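Local coordinates for conserved domain protein (Porphyromonas gingivalis, PDB 3PNN) that is a probable glycosyltransferase with a Rossmann-like alpha/beta/alpha fold, thought to act on nucleotide-activated sugars in forming glycosidic linkages, at residues A[8-13]-A[51-56]; A[99-104]-A[243-248]; A[106-111]-A[227-232]. All blocks are in the same frame, centred on the assembly; numbering follows the deposited sequence. Where two conformers were deposited one is given.

Contact 1: residues A[8-13]-A[51-56]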
loop_
_atom_site.group_PDB
_atom_site.type_symbol
_atom_site.label_atom_id
_atom_site.label_comp_id
_atom_site.label_asym_id
_atom_site.label_seq_id
_atom_site.Cartn_x
_atom_site.Cartn_y
_atom_site.Cartn_z
ATOM N N LEU A 8 4.141 3.596 10.646
ATOM C CA LEU A 8 4.141 3.273 9.215
ATOM C C LEU A 8 4.237 1.749 9.025
ATOM O O LEU A 8 5.212 1.127 9.430
ATOM C CB LEU A 8 5.303 3.973 8.489
ATOM C CG LEU A 8 5.368 3.677 6.980
ATOM C CD1 LEU A 8 4.163 4.290 6.272
ATOM C CD2 LEU A 8 6.643 4.243 6.393
ATOM N N PHE A 9 3.224 1.163 8.399
ATOM C CA PHE A 9 3.138 -0.288 8.235
ATOM C C PHE A 9 3.410 -0.522 6.761
ATOM O O PHE A 9 2.632 -0.093 5.903
ATOM C CB PHE A 9 1.728 -0.756 8.629
ATOM C CG PHE A 9 1.550 -2.260 8.705
ATOM C CD1 PHE A 9 2.609 -3.132 8.514
ATOM C CD2 PHE A 9 0.294 -2.798 8.997
ATOM C CE1 PHE A 9 2.432 -4.520 8.601
ATOM C CE2 PHE A 9 0.117 -4.176 9.086
ATOM C CZ PHE A 9 1.196 -5.036 8.882
ATOM N N VAL A 10 4.537 -1.163 6.466
ATOM C CA VAL A 10 4.954 -1.372 5.088
ATOM C C VAL A 10 4.656 -2.796 4.611
ATOM O O VAL A 10 5.100 -3.789 5.221
ATOM C CB VAL A 10 6.468 -1.068 4.904
ATOM C CG1 VAL A 10 6.888 -1.327 3.459
ATOM C CG2 VAL A 10 6.791 0.382 5.321
ATOM N N LEU A 11 3.895 -2.905 3.520
ATOM C CA LEU A 11 3.579 -4.214 2.938
ATOM C C LEU A 11 4.767 -4.764 2.143
ATOM O O LEU A 11 4.919 -4.481 0.955
ATOM C CB LEU A 11 2.346 -4.117 2.034
ATOM C CG LEU A 11 1.079 -3.619 2.727
ATOM C CD1 LEU A 11 -0.068 -3.581 1.723
ATOM C CD2 LEU A 11 0.731 -4.523 3.912
ATOM N N ALA A 12 5.596 -5.564 2.803
ATOM C CA ALA A 12 6.845 -6.031 2.209
ATOM C C ALA A 12 6.875 -7.545 1.986
ATOM O O ALA A 12 7.927 -8.136 1.732
ATOM C CB ALA A 12 8.028 -5.585 3.072
ATOM N N ALA A 13 5.714 -8.179 2.056
ATOM C CA ALA A 13 5.662 -9.630 2.068
ATOM C C ALA A 13 5.969 -10.207 0.686
ATOM O O ALA A 13 6.308 -11.379 0.560
ATOM C CB ALA A 13 4.309 -10.097 2.571
ATOM N N LEU A 51 8.393 2.039 12.383
ATOM C CA LEU A 51 8.107 1.250 11.201
ATOM C C LEU A 51 7.769 -0.183 11.579
ATOM O O LEU A 51 8.415 -0.791 12.440
ATOM C CB LEU A 51 9.322 1.198 10.280
ATOM C CG LEU A 51 10.079 2.485 9.972
ATOM C CD1 LEU A 51 11.241 2.136 9.011
ATOM C CD2 LEU A 51 9.146 3.523 9.363
ATOM N N VAL A 52 6.766 -0.730 10.911
ATOM C CA VAL A 52 6.507 -2.160 10.973
ATOM C C VAL A 52 6.515 -2.707 9.542
ATOM O O VAL A 52 5.847 -2.149 8.659
ATOM C CB VAL A 52 5.143 -2.462 11.650
ATOM C CG1 VAL A 52 4.817 -3.963 11.574
ATOM C CG2 VAL A 52 5.154 -1.976 13.101
ATOM N N PHE A 53 7.286 -3.773 9.311
ATOM C CA PHE A 53 7.305 -4.444 8.014
ATOM C C PHE A 53 6.644 -5.797 8.150
ATOM O O PHE A 53 7.009 -6.572 9.033
ATOM C CB PHE A 53 8.748 -4.677 7.530
ATOM C CG PHE A 53 9.523 -3.399 7.310
ATOM C CD1 PHE A 53 9.465 -2.746 6.081
ATOM C CD2 PHE A 53 10.288 -2.852 8.333
ATOM C CE1 PHE A 53 10.180 -1.559 5.866
ATOM C CE2 PHE A 53 11.004 -1.658 8.136
ATOM C CZ PHE A 53 10.948 -1.016 6.902
ATOM N N VAL A 54 5.685 -6.097 7.278
ATOM C CA VAL A 54 5.258 -7.492 7.166
ATOM C C VAL A 54 6.080 -8.154 6.054
ATOM O O VAL A 54 6.108 -7.671 4.922
ATOM C CB VAL A 54 3.741 -7.646 6.910
ATOM C CG1 VAL A 54 3.300 -6.833 5.695
ATOM C CG2 VAL A 54 3.372 -9.133 6.777
ATOM N N ILE A 55 6.773 -9.232 6.402
ATOM C CA ILE A 55 7.582 -9.985 5.451
ATOM C C ILE A 55 7.229 -11.466 5.598
ATOM O O ILE A 55 6.222 -11.801 6.227
ATOM C CB ILE A 55 9.097 -9.781 5.700
ATOM C CG1 ILE A 55 9.501 -10.285 7.088
ATOM C CG2 ILE A 55 9.498 -8.302 5.528
ATOM C CD1 ILE A 55 11.034 -10.496 7.214
ATOM N N ARG A 56 8.038 -12.355 5.017
ATOM C CA ARG A 56 7.870 -13.787 5.266
ATOM C C ARG A 56 9.172 -14.377 5.794
ATOM O O ARG A 56 10.240 -13.830 5.552
ATOM C CB ARG A 56 7.384 -14.508 4.002
ATOM C CG ARG A 56 6.167 -13.815 3.397
ATOM C CD ARG A 56 5.490 -14.598 2.264
ATOM N NE ARG A 56 4.387 -13.796 1.730
ATOM C CZ ARG A 56 4.179 -13.552 0.437
ATOM N NH1 ARG A 56 4.971 -14.096 -0.491
ATOM N NH2 ARG A 56 3.158 -12.782 0.070
#

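Contact 2: residues A[99-104]-A[243-248]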
loop_
_atom_site.group_PDB
_atom_site.type_symbol
_atom_site.label_atom_id
_atom_site.label_comp_id
_atom_site.label_asym_id
_atom_site.label_seq_id
_atom_site.Cartn_x
_atom_site.Cartn_y
_atom_site.Cartn_z
ATOM N N LYS A 99 -0.571 -20.085 -2.831
ATOM C CA LYS A 99 -0.652 -18.648 -3.045
ATOM C C LYS A 99 -1.016 -17.913 -1.751
ATOM O O LYS A 99 -1.958 -18.296 -1.060
ATOM C CB LYS A 99 -1.688 -18.353 -4.125
ATOM C CG LYS A 99 -1.878 -16.879 -4.415
ATOM C CD LYS A 99 -2.732 -16.696 -5.656
ATOM C CE LYS A 99 -2.682 -15.269 -6.162
ATOM N NZ LYS A 99 -3.160 -15.184 -7.571
ATOM N N PRO A 100 -0.255 -16.860 -1.410
ATOM C CA PRO A 100 -0.545 -16.082 -0.200
ATOM C C PRO A 100 -1.964 -15.525 -0.211
ATOM O O PRO A 100 -2.508 -15.223 -1.276
ATOM C CB PRO A 100 0.477 -14.942 -0.255
ATOM C CG PRO A 100 1.641 -15.536 -1.031
ATOM C CD PRO A 100 1.009 -16.461 -2.048
ATOM N N TRP A 101 -2.539 -15.369 0.976
ATOM C CA TRP A 101 -3.950 -15.012 1.112
ATOM C C TRP A 101 -4.341 -13.622 0.628
ATOM O O TRP A 101 -5.523 -13.370 0.391
ATOM C CB TRP A 101 -4.410 -15.212 2.553
ATOM C CG TRP A 101 -4.418 -16.646 2.963
ATOM C CD1 TRP A 101 -3.586 -17.242 3.864
ATOM C CD2 TRP A 101 -5.306 -17.677 2.493
ATOM N NE1 TRP A 101 -3.896 -18.575 3.983
ATOM C CE2 TRP A 101 -4.948 -18.868 3.155
ATOM C CE3 TRP A 101 -6.363 -17.707 1.576
ATOM C CZ2 TRP A 101 -5.607 -20.082 2.928
ATOM C CZ3 TRP A 101 -7.026 -18.912 1.358
ATOM C CH2 TRP A 101 -6.643 -20.083 2.031
ATOM N N GLY A 102 -3.375 -12.709 0.503
ATOM C CA GLY A 102 -3.662 -11.394 -0.055
ATOM C C GLY A 102 -3.245 -10.224 0.827
ATOM O O GLY A 102 -2.879 -10.418 1.986
ATOM N N THR A 103 -3.309 -9.006 0.295
ATOM C CA THR A 103 -2.820 -7.838 1.030
ATOM C C THR A 103 -3.502 -7.568 2.373
ATOM O O THR A 103 -2.855 -7.071 3.301
ATOM C CB THR A 103 -2.869 -6.532 0.197
ATOM O OG1 THR A 103 -4.226 -6.259 -0.188
ATOM C CG2 THR A 103 -1.993 -6.665 -1.040
ATOM N N ASN A 104 -4.800 -7.839 2.485
ATOM C CA ASN A 104 -5.450 -7.566 3.765
ATOM C C ASN A 104 -5.138 -8.677 4.784
ATOM O O ASN A 104 -5.203 -8.443 5.982
ATOM C CB ASN A 104 -6.957 -7.286 3.616
ATOM C CG ASN A 104 -7.481 -6.307 4.666
ATOM O OD1 ASN A 104 -7.422 -6.569 5.866
ATOM N ND2 ASN A 104 -8.019 -5.186 4.210
ATOM N N PRO A 243 -8.064 -22.113 -4.990
ATOM C CA PRO A 243 -6.602 -22.115 -5.099
ATOM C C PRO A 243 -6.002 -20.715 -5.183
ATOM O O PRO A 243 -4.897 -20.503 -4.675
ATOM C CB PRO A 243 -6.347 -22.859 -6.419
ATOM C CG PRO A 243 -7.647 -23.502 -6.776
ATOM C CD PRO A 243 -8.700 -22.621 -6.213
ATOM N N LYS A 244 -6.707 -19.782 -5.817
ATOM C CA LYS A 244 -6.130 -18.467 -6.101
ATOM C C LYS A 244 -6.931 -17.275 -5.553
ATOM O O LYS A 244 -6.666 -16.121 -5.907
ATOM C CB LYS A 244 -5.903 -18.312 -7.607
ATOM C CG LYS A 244 -5.226 -19.524 -8.235
ATOM C CD LYS A 244 -5.016 -19.366 -9.732
ATOM C CE LYS A 244 -3.721 -18.633 -10.044
ATOM N NZ LYS A 244 -3.329 -18.798 -11.475
ATOM N N SER A 245 -7.900 -17.549 -4.685
ATOM C CA SER A 245 -8.701 -16.482 -4.092
ATOM C C SER A 245 -7.824 -15.575 -3.229
ATOM O O SER A 245 -6.860 -16.044 -2.623
ATOM C CB SER A 245 -9.844 -17.067 -3.262
ATOM O OG SER A 245 -9.353 -17.991 -2.305
ATOM N N GLU A 246 -8.157 -14.283 -3.185
ATOM C CA GLU A 246 -7.356 -13.304 -2.447
ATOM C C GLU A 246 -8.213 -12.325 -1.661
ATOM O O GLU A 246 -9.281 -11.911 -2.115
ATOM C CB GLU A 246 -6.445 -12.516 -3.385
ATOM C CG GLU A 246 -5.240 -13.295 -3.888
ATOM C CD GLU A 246 -4.342 -12.441 -4.761
ATOM O OE1 GLU A 246 -3.356 -11.877 -4.234
ATOM O OE2 GLU A 246 -4.633 -12.323 -5.972
ATOM N N PHE A 247 -7.712 -11.949 -0.490
ATOM C CA PHE A 247 -8.405 -11.059 0.441
ATOM C C PHE A 247 -7.703 -9.712 0.402
ATOM O O PHE A 247 -6.622 -9.556 0.983
ATOM C CB PHE A 247 -8.322 -11.689 1.838
ATOM C CG PHE A 247 -9.123 -10.983 2.900
ATOM C CD1 PHE A 247 -10.495 -10.830 2.776
ATOM C CD2 PHE A 247 -8.504 -10.535 4.061
ATOM C CE1 PHE A 247 -11.241 -10.203 3.773
ATOM C CE2 PHE A 247 -9.244 -9.909 5.067
ATOM C CZ PHE A 247 -10.610 -9.741 4.921
ATOM N N PHE A 248 -8.311 -8.751 -0.298
ATOM C CA PHE A 248 -7.677 -7.468 -0.639
ATOM C C PHE A 248 -8.184 -6.311 0.210
ATOM O O PHE A 248 -9.354 -6.284 0.585
ATOM C CB PHE A 248 -7.978 -7.104 -2.095
ATOM C CG PHE A 248 -7.299 -7.983 -3.101
ATOM C CD1 PHE A 248 -5.919 -7.997 -3.205
ATOM C CD2 PHE A 248 -8.043 -8.768 -3.962
ATOM C CE1 PHE A 248 -5.288 -8.798 -4.139
ATOM C CE2 PHE A 248 -7.420 -9.572 -4.901
ATOM C CZ PHE A 248 -6.041 -9.584 -4.988
HETATM O O HOH W 1 -2.476 -21.819 -4.427
HETATM O O HOH W 2 -1.543 -13.153 -2.702
#

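Contact 3: residues A[106-111]-A[227-232]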
loop_
_atom_site.group_PDB
_atom_site.type_symbol
_atom_site.label_atom_id
_atom_site.label_comp_id
_atom_site.label_asym_id
_atom_site.label_seq_id
_atom_site.Cartn_x
_atom_site.Cartn_y
_atom_site.Cartn_z
ATOM N N ALA A 106 -2.019 -9.927 4.876
ATOM C CA ALA A 106 -0.752 -9.322 5.285
ATOM C C ALA A 106 -0.952 -8.226 6.340
ATOM O O ALA A 106 -0.208 -8.161 7.320
ATOM C CB ALA A 106 -0.009 -8.779 4.073
ATOM N N VAL A 107 -1.954 -7.367 6.153
ATOM C CA VAL A 107 -2.255 -6.337 7.141
ATOM C C VAL A 107 -2.602 -6.939 8.512
ATOM O O VAL A 107 -2.148 -6.451 9.554
ATOM C CB VAL A 107 -3.418 -5.407 6.677
ATOM C CG1 VAL A 107 -3.869 -4.507 7.819
ATOM C CG2 VAL A 107 -2.978 -4.553 5.483
ATOM N N LEU A 108 -3.418 -7.988 8.512
ATOM C CA LEU A 108 -3.794 -8.657 9.760
ATOM C C LEU A 108 -2.576 -9.104 10.580
ATOM O O LEU A 108 -2.663 -9.246 11.795
ATOM C CB LEU A 108 -4.699 -9.862 9.486
ATOM C CG LEU A 108 -6.177 -9.530 9.263
ATOM C CD1 LEU A 108 -6.925 -10.750 8.783
ATOM C CD2 LEU A 108 -6.793 -8.989 10.562
HETATM N N MSE A 109 -1.443 -9.328 9.927
HETATM C CA MSE A 109 -0.243 -9.777 10.648
HETATM C C MSE A 109 0.285 -8.714 11.637
HETATM O O MSE A 109 1.018 -9.041 12.583
HETATM C CB MSE A 109 0.871 -10.174 9.668
HETATM C CG MSE A 109 0.480 -11.315 8.705
HETATM SE SE MSE A 109 -0.007 -13.004 9.542
HETATM C CE MSE A 109 -1.946 -12.697 9.607
ATOM N N GLY A 110 -0.093 -7.455 11.417
ATOM C CA GLY A 110 0.342 -6.364 12.279
ATOM C C GLY A 110 -0.534 -6.112 13.506
ATOM O O GLY A 110 -0.275 -5.201 14.288
ATOM N N ARG A 111 -1.547 -6.942 13.702
ATOM C CA ARG A 111 -2.589 -6.654 14.690
ATOM C C ARG A 111 -2.106 -6.557 16.147
ATOM O O ARG A 111 -2.627 -5.759 16.918
ATOM C CB ARG A 111 -3.725 -7.679 14.580
ATOM C CG ARG A 111 -3.910 -8.490 15.834
ATOM C CD ARG A 111 -5.362 -8.848 16.035
ATOM N NE ARG A 111 -5.722 -10.016 15.251
ATOM C CZ ARG A 111 -6.947 -10.247 14.793
ATOM N NH1 ARG A 111 -7.194 -11.340 14.084
ATOM N NH2 ARG A 111 -7.918 -9.377 15.036
ATOM N N TYR A 227 -12.332 -5.562 12.278
ATOM C CA TYR A 227 -13.275 -5.641 11.167
ATOM C C TYR A 227 -12.707 -6.560 10.085
ATOM O O TYR A 227 -13.441 -7.348 9.480
ATOM C CB TYR A 227 -13.569 -4.255 10.584
ATOM C CG TYR A 227 -14.364 -3.353 11.508
ATOM C CD1 TYR A 227 -15.542 -3.798 12.118
ATOM C CD2 TYR A 227 -13.942 -2.056 11.767
ATOM C CE1 TYR A 227 -16.267 -2.960 12.972
ATOM C CE2 TYR A 227 -14.660 -1.213 12.610
ATOM C CZ TYR A 227 -15.813 -1.669 13.207
ATOM O OH TYR A 227 -16.522 -0.817 14.038
ATOM N N SER A 228 -11.402 -6.458 9.843
ATOM C CA SER A 228 -10.763 -7.303 8.827
ATOM C C SER A 228 -10.840 -8.766 9.208
ATOM O O SER A 228 -10.999 -9.627 8.345
ATOM C CB SER A 228 -9.288 -6.951 8.632
ATOM O OG SER A 228 -9.115 -5.645 8.097
ATOM N N GLU A 229 -10.670 -9.066 10.491
ATOM C CA GLU A 229 -10.777 -10.468 10.932
ATOM C C GLU A 229 -12.195 -11.000 10.702
ATOM O O GLU A 229 -12.396 -12.144 10.278
ATOM C CB GLU A 229 -10.387 -10.600 12.403
ATOM C CG GLU A 229 -10.673 -11.964 13.024
ATOM C CD GLU A 229 -9.481 -12.906 12.979
ATOM O OE1 GLU A 229 -8.535 -12.649 12.200
ATOM O OE2 GLU A 229 -9.493 -13.907 13.732
ATOM N N GLU A 230 -13.186 -10.161 10.973
ATOM C CA GLU A 230 -14.572 -10.555 10.744
ATOM C C GLU A 230 -14.807 -10.912 9.269
ATOM O O GLU A 230 -15.402 -11.943 8.962
ATOM C CB GLU A 230 -15.529 -9.443 11.186
ATOM C CG GLU A 230 -16.967 -9.656 10.746
ATOM C CD GLU A 230 -17.776 -8.368 10.769
ATOM O OE1 GLU A 230 -17.490 -7.504 11.628
ATOM O OE2 GLU A 230 -18.690 -8.222 9.924
ATOM N N LEU A 231 -14.336 -10.054 8.366
ATOM C CA LEU A 231 -14.528 -10.259 6.935
ATOM C C LEU A 231 -13.642 -11.381 6.401
ATOM O O LEU A 231 -13.991 -12.053 5.430
ATOM C CB LEU A 231 -14.273 -8.956 6.172
ATOM C CG LEU A 231 -15.356 -7.902 6.417
ATOM C CD1 LEU A 231 -15.025 -6.590 5.727
ATOM C CD2 LEU A 231 -16.696 -8.436 5.949
ATOM N N PHE A 232 -12.493 -11.585 7.038
ATOM C CA PHE A 232 -11.624 -12.706 6.650
ATOM C C PHE A 232 -12.298 -14.049 6.902
ATOM O O PHE A 232 -12.230 -14.967 6.068
ATOM C CB PHE A 232 -10.281 -12.636 7.390
ATOM C CG PHE A 232 -9.203 -13.507 6.782
ATOM C CD1 PHE A 232 -9.094 -13.636 5.405
ATOM C CD2 PHE A 232 -8.279 -14.168 7.589
ATOM C CE1 PHE A 232 -8.079 -14.421 4.837
ATOM C CE2 PHE A 232 -7.270 -14.958 7.033
ATOM C CZ PHE A 232 -7.171 -15.085 5.655
#

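Contact 1: residues A[8-13]-A[51-56]
Val10 and Phe53 lie alongside each other and point the same way, with Val10 CB 3.6 Å from Phe53 CD1. The CD1-CE1 border of the ring meets CB and both methyls of the valine. Leu8 and Leu51 continue this face, again side by side, touching through their CD2 methyls at 4.0 Å. Beyond the pair, Phe63 of helix 60-71 meets the Phe53 ring edge-to-face. Phe9, Leu11, Val52 and Val54 occupy the other face. Phe9 has CG anti to its backbone N (chi1 -171°), which swings the ring obliquely across to the partner strand; CE1 comes within 3.8 Å of Val54 CB, while CD1 and CE1 both meet Val52 CG1. Val54 CG1 takes the crowded position between backbone N and carbonyl carbon (chi1 54°), and this brings it against Leu11 CA and CD2.

Strands 7-11 and 50-55 belong to a beta-alpha-beta unit completed by helix 35-46, and strand 118-122 flanks 7-11 on its remaining edge, as in a Rossmann-like sheet. The parallel ladder is explicit in its bonds: Val52 N to Leu8 O at 2.8 Å, Val10 N to Val52 O at 2.7 Å, and Val54 N to Val10 O at 3.1 Å. The first is almost straight, 172° at the hydrogen, and all three donors approach nearly along the C=O axis. The ladder frays at the C-terminal end, where Ala12 N reaches Val54 O at 3.0 Å only as a weak bond. The turn starting here resembles the glycine-rich loop of sugar nucleotidyltransferases, which probably makes it part of a nucleotide site. At the polar edge the guanidinium of Arg56 spreads one face over Ala13 O, with CZ 3.0 Å from that oxygen and no hydrogen bond to it; Arg56 NH2 bonds instead to Gln82 OE1 and to a glycerol.

Contact 2: residues A[99-104]-A[243-248]
A loop running into helix 103-108 lies beside the loop before helix 249-259, their end-to-end directions 22° apart, with Gly102 and Phe248 at the helix N-caps. Lys99, Phe247 and Asn104 bury the most surface between them. Lys99 stretches out with CG anti to its backbone N (chi1 179°) and every later torsion extended, so that CD passes over Lys244 CA at 3.9 Å. Its tip crosses the Glu246 side chain at about a right angle; NZ and OE2 form a rather long salt bridge of 3.6 Å, and the ammonium group of Lys244 nearby would probably raise the local positive potential.

Phe247 grips the helix start through its backbone. Its N-H bonds to Trp101 O at 2.8 Å and its own O accepts Asn104 N at 2.9 Å, both within the carbonyl planes, so the two segments are fixed on either side of Gly102. Gly102 takes backbone angles that call for glycine, and its C lies 3.4 Å from Phe247 O, where a side chain would have no room.

Asn104 CB rests 3.6 Å from Phe247 CD2, and the amide plane stands 60° from the ring. The amide ND2 has its bond to Tyr224 OH, while the Phe247 ring continues to Phe235 of helix 223-239. At the solvent-facing end one water links the backbones, accepting from Lys99 N at 3.0 Å and donating to Pro243 O at 2.8 Å.

Contact 3: residues A[106-111]-A[227-232]
Within 227-232, part of helix 223-239, Ser228 is the first residue to meet the other segment, and it does so with carbon, not with its hydroxyl: CB lies 3.8 Å from Leu108 CD2. With OG anti to the carbonyl carbon (chi1 -65°), the hydroxyl is placed for Tyr224 O, one helical turn earlier, and for Asn104 OD1, so this buried polar group is satisfied beside the apolar contact.

Glu229 follows and carries the polar half. Leu108 CD2 first reaches its backbone N at 3.9 Å. Its side chain leaves with CG anti to the backbone N and then bends at chi2 (94°), turning the carboxylate toward Arg111. Arg111 NH1 and Glu229 OE1 form a salt bridge of 2.7 Å, but the hydrogen bond within it is weak, and the guanidinium and carboxylate planes stand 76° apart. OE1 lies near the guanidinium plane, at its edge, and OE2 is farther from NH1, at 3.5 Å; the pairing is therefore one-pronged. Arg111 arrives through a chain bent at chi2 and chi3, and one face of its guanidinium lies against Leu108 CD2, so the leucine packs beneath the charge pair. NH2 has in addition a long, weak ion pair with Asp226.

Phe232, a turn further on, closes the apolar half. Its CG is anti to the backbone N, and the ring crosses Leu108 obliquely, with CD2 3.9 Å from Leu108 CD1. The two methyls of the leucine are thus divided between Phe232 and the Ser228-Glu229 step of the helix.

Helix 223-239 here packs against the C-terminal end of helix 103-108 and the type I turn from Leu108 to Arg111. The Phe232 ring continues to Phe247 and His105, and helix 249-259 receives Leu231 through Val252 and Val107 through Ile249.

Overall arrangement
Contact 1 comes first along the chain; contacts 2 and 3 follow, with contact 3 enclosed in sequence by the two segments of contact 2. Their centres are about 16 Å (1 and 2), 14 Å (1 and 3) and 12 Å (2 and 3) apart. Contact 1 lies in the parallel part of the mixed sheet, whereas contacts 2 and 3 share helix 103-108. Helix 223-239 and the 243-248 loop cover this helix on one side; on another it meets strand 7-11, Phe9 CE2 lying 3.2 Å from Val107 O. Loop packing joins contacts 1 and 2, with Arg56 NH2 3.3 Å from Pro100 CG. Phe247 and Phe232 join contacts 2 and 3.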